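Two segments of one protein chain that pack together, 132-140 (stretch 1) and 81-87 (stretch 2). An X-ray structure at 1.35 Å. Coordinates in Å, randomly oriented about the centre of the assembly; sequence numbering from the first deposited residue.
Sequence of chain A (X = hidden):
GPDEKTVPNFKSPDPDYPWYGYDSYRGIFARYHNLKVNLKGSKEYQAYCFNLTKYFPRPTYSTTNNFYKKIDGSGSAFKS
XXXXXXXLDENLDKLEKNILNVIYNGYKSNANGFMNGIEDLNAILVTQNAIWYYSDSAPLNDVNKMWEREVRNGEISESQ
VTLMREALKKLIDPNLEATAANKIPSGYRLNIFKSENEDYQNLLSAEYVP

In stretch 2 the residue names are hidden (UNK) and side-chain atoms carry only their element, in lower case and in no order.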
# COMPACT_ATOMS: atom_id res chain seq x y z
N TRP A 132 3.46 5.93 1.44
CA TRP A 132 4.45 6.39 2.41
C TRP A 132 4.60 7.91 2.39
O TRP A 132 4.93 8.50 3.43
CB TRP A 132 5.77 5.70 2.18
CG TRP A 132 5.83 4.26 2.60
CD1 TRP A 132 5.12 3.67 3.59
CD2 TRP A 132 6.71 3.26 2.09
NE1 TRP A 132 5.49 2.35 3.74
CE2 TRP A 132 6.46 2.08 2.82
CE3 TRP A 132 7.66 3.24 1.07
CZ2 TRP A 132 7.17 0.90 2.58
CZ3 TRP A 132 8.35 2.06 0.83
CH2 TRP A 132 8.09 0.92 1.58
N TYR A 133 4.36 8.55 1.26
CA TYR A 133 4.32 10.01 1.21
C TYR A 133 3.31 10.53 2.24
O TYR A 133 3.56 11.57 2.90
CB TYR A 133 3.95 10.46 -0.21
CG TYR A 133 3.87 11.94 -0.41
CD1 TYR A 133 5.03 12.69 -0.64
CD2 TYR A 133 2.64 12.61 -0.44
CE1 TYR A 133 4.94 14.07 -0.87
CE2 TYR A 133 2.55 13.97 -0.67
CZ TYR A 133 3.71 14.70 -0.87
OH TYR A 133 3.62 16.05 -1.09
N TYR A 134 2.21 9.84 2.41
CA TYR A 134 1.18 10.26 3.35
C TYR A 134 1.30 9.64 4.74
O TYR A 134 0.94 10.29 5.72
CB TYR A 134 -0.22 10.02 2.77
CG TYR A 134 -0.59 10.99 1.67
CD1 TYR A 134 -0.82 12.35 1.95
CD2 TYR A 134 -0.66 10.59 0.34
CE1 TYR A 134 -1.10 13.25 0.95
CE2 TYR A 134 -0.99 11.50 -0.67
CZ TYR A 134 -1.19 12.83 -0.36
OH TYR A 134 -1.51 13.75 -1.32
N SER A 135 1.72 8.38 4.86
CA SER A 135 1.76 7.72 6.17
C SER A 135 2.99 8.12 6.99
O SER A 135 2.92 8.13 8.24
CB SER A 135 1.76 6.18 6.02
OG SER A 135 2.91 5.70 5.35
N ASP A 136 4.10 8.37 6.31
CA ASP A 136 5.39 8.63 6.94
C ASP A 136 6.02 9.95 6.51
O ASP A 136 7.15 10.24 6.86
CB ASP A 136 6.34 7.43 6.68
CG ASP A 136 5.92 6.22 7.46
OD1 ASP A 136 6.29 6.14 8.67
OD2 ASP A 136 5.18 5.35 6.94
N SER A 137 5.24 10.76 5.77
CA SER A 137 5.77 12.03 5.28
C SER A 137 7.09 11.82 4.54
O SER A 137 7.98 12.64 4.60
CB SER A 137 5.87 13.08 6.39
OG SER A 137 4.59 13.31 6.95
N ALA A 138 7.16 10.74 3.75
CA ALA A 138 8.35 10.51 2.93
C ALA A 138 8.45 11.66 1.92
O ALA A 138 7.47 11.96 1.26
CB ALA A 138 8.26 9.18 2.18
N PRO A 139 9.62 12.29 1.79
CA PRO A 139 9.66 13.54 0.98
C PRO A 139 9.37 13.49 -0.53
O PRO A 139 8.69 14.38 -1.14
CB PRO A 139 11.08 14.06 1.26
CG PRO A 139 11.46 13.48 2.56
CD PRO A 139 10.75 12.17 2.72
N LEU A 140 9.91 12.48 -1.15
CA LEU A 140 9.77 12.32 -2.63
C LEU A 140 10.12 13.60 -3.48
O LEU A 140 9.36 14.02 -4.35
CB LEU A 140 8.38 11.78 -3.06
CG LEU A 140 8.04 10.41 -2.45
CD1 LEU A 140 6.65 9.98 -2.89
CD2 LEU A 140 9.08 9.36 -2.86
N UNK A 81 -2.72 5.00 13.32
CA UNK A 81 -1.90 3.82 12.97
C UNK A 81 -0.67 4.13 12.13
O UNK A 81 0.10 3.21 11.83
c UNK A 81 -5.93 2.09 14.36
c UNK A 81 -4.18 0.80 15.31
c UNK A 81 -2.79 2.72 12.34
c UNK A 81 -3.32 1.25 14.34
c UNK A 81 -5.50 1.21 15.32
c UNK A 81 -3.75 2.17 13.35
o UNK A 81 -6.36 0.74 16.30
c UNK A 81 -5.06 2.55 13.41
N UNK A 82 -0.53 5.40 11.72
CA UNK A 82 0.64 5.90 11.02
C UNK A 82 1.69 6.47 12.01
O UNK A 82 1.32 6.99 13.06
c UNK A 82 0.26 6.99 10.05
N UNK A 83 2.95 6.46 11.60
CA UNK A 83 4.03 6.97 12.45
C UNK A 83 4.26 8.47 12.30
O UNK A 83 4.60 9.12 13.28
c UNK A 83 5.34 6.24 12.19
N UNK A 84 4.11 9.01 11.10
CA UNK A 84 4.38 10.41 10.84
C UNK A 84 3.53 10.88 9.66
O UNK A 84 4.06 11.20 8.59
c UNK A 84 5.87 10.62 10.57
c UNK A 84 6.25 12.10 10.51
o UNK A 84 5.53 12.96 11.01
n UNK A 84 7.36 12.39 9.87
N UNK A 85 2.21 10.90 9.87
CA UNK A 85 1.32 11.17 8.75
C UNK A 85 1.44 12.60 8.26
O UNK A 85 1.72 13.53 9.07
c UNK A 85 1.48 10.58 11.11
c UNK A 85 -0.06 10.88 9.32
c UNK A 85 0.08 11.05 10.81
N UNK A 86 1.21 12.81 6.98
CA UNK A 86 1.28 14.12 6.36
C UNK A 86 -0.07 14.77 6.48
O UNK A 86 -0.97 14.52 5.68
n UNK A 86 5.91 14.20 2.46
c UNK A 86 1.98 15.27 4.18
c UNK A 86 4.82 14.95 2.61
c UNK A 86 1.71 13.95 4.91
n UNK A 86 4.95 16.27 2.84
c UNK A 86 2.36 15.07 2.73
n UNK A 86 3.63 14.38 2.59
N UNK A 87 -0.22 15.60 7.51
CA UNK A 87 -1.46 16.27 7.80
C UNK A 87 -1.27 17.78 7.70
O UNK A 87 -0.39 18.35 8.36
c UNK A 87 -3.20 16.61 9.61
c UNK A 87 -2.08 14.40 9.34
c UNK A 87 -1.92 15.89 9.20
O HOH W 1 3.49 5.08 9.25
O HOH W 2 9.15 10.44 9.09

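Position 81 carries eight side-chain atoms: one carbon leading to a six-carbon ring, with an oxygen on the ring carbon farthest from the backbone. A phenol is the match, so the residue is Tyr-81; its side chain makes no contact with stretch 1.

Position 82 has a single side-chain carbon. The CA-to-CB bond points toward stretch 1, and CB lies 3.4 Å from Ser-135 O and 4.4 Å from Ser-135 CB. One carbon identifies Ala-82.

At position 83 there is again one carbon, CB, 3.6 Å from Asp-136 OD1; hence Ala-83. The backbone N donates to water 1 at 2.8 Å, and that water is 3.3 Å from Ser-135 O, to which it can donate.

Position 84 shows two carbons, the second bearing one oxygen and one nitrogen; the side-chain nitrogen lies 3.8 Å from Ser-137 CB. This is a carboxamide on a single methylene, Asn-84. ND2 donates to water 2 (2.8 Å), which in turn donates to Asp-136 O (3.0 Å). The backbone holds the direct links: Asn-84 N donates to Ser-135 O (3.2 Å, 152° at the hydrogen), and Asn-84 O accepts from Ser-137 OG (2.7 Å).

Position 85 has three carbons closing a ring onto its own backbone nitrogen, which defines Pro-85. That nitrogen has no hydrogen to offer, so its 3.3 Å approach to Ser-135 O is not a hydrogen bond. CA instead makes CA-H...O contacts with Tyr-134 O (3.2 Å) and Ser-135 O (3.5 Å).

Position 86 extends through three carbons and a nitrogen to a carbon carrying two more nitrogens. The planar group lies over the Tyr-133 ring, and the atoms spell a guanidinium: Arg-86. Its CZ is 3.8 Å from the centroid of the Tyr-133 ring, 20° off the ring normal, with planes at 19°, a stacked cation-pi arrangement. Over the opposite face sits Ser-137 CB. Arg-86 NE donates to Tyr-133 O (2.8 Å, 160°), while Arg-86 NH2 makes a weak bond to Ala-138 O (3.0 Å, 122°).

Position 87 has one carbon branching to two others, giving Val-87; its CA-to-CB bond points away, and the side chain makes no contact.

The contact therefore works largely through backbone oxygens where the helix of stretch 1 ends. Arg-86 N donates to Tyr-134 O (2.8 Å, 160°), complementing the bond from Asn-84 N to Ser-135 O, while Ser-137 OG reaches back to Asn-84 O. Arg-86 has the largest covered area of any residue here, 151 Å², combining backbone pairing, stacking and carbonyl binding.

Stretch 2 (81-87) YAANPRV
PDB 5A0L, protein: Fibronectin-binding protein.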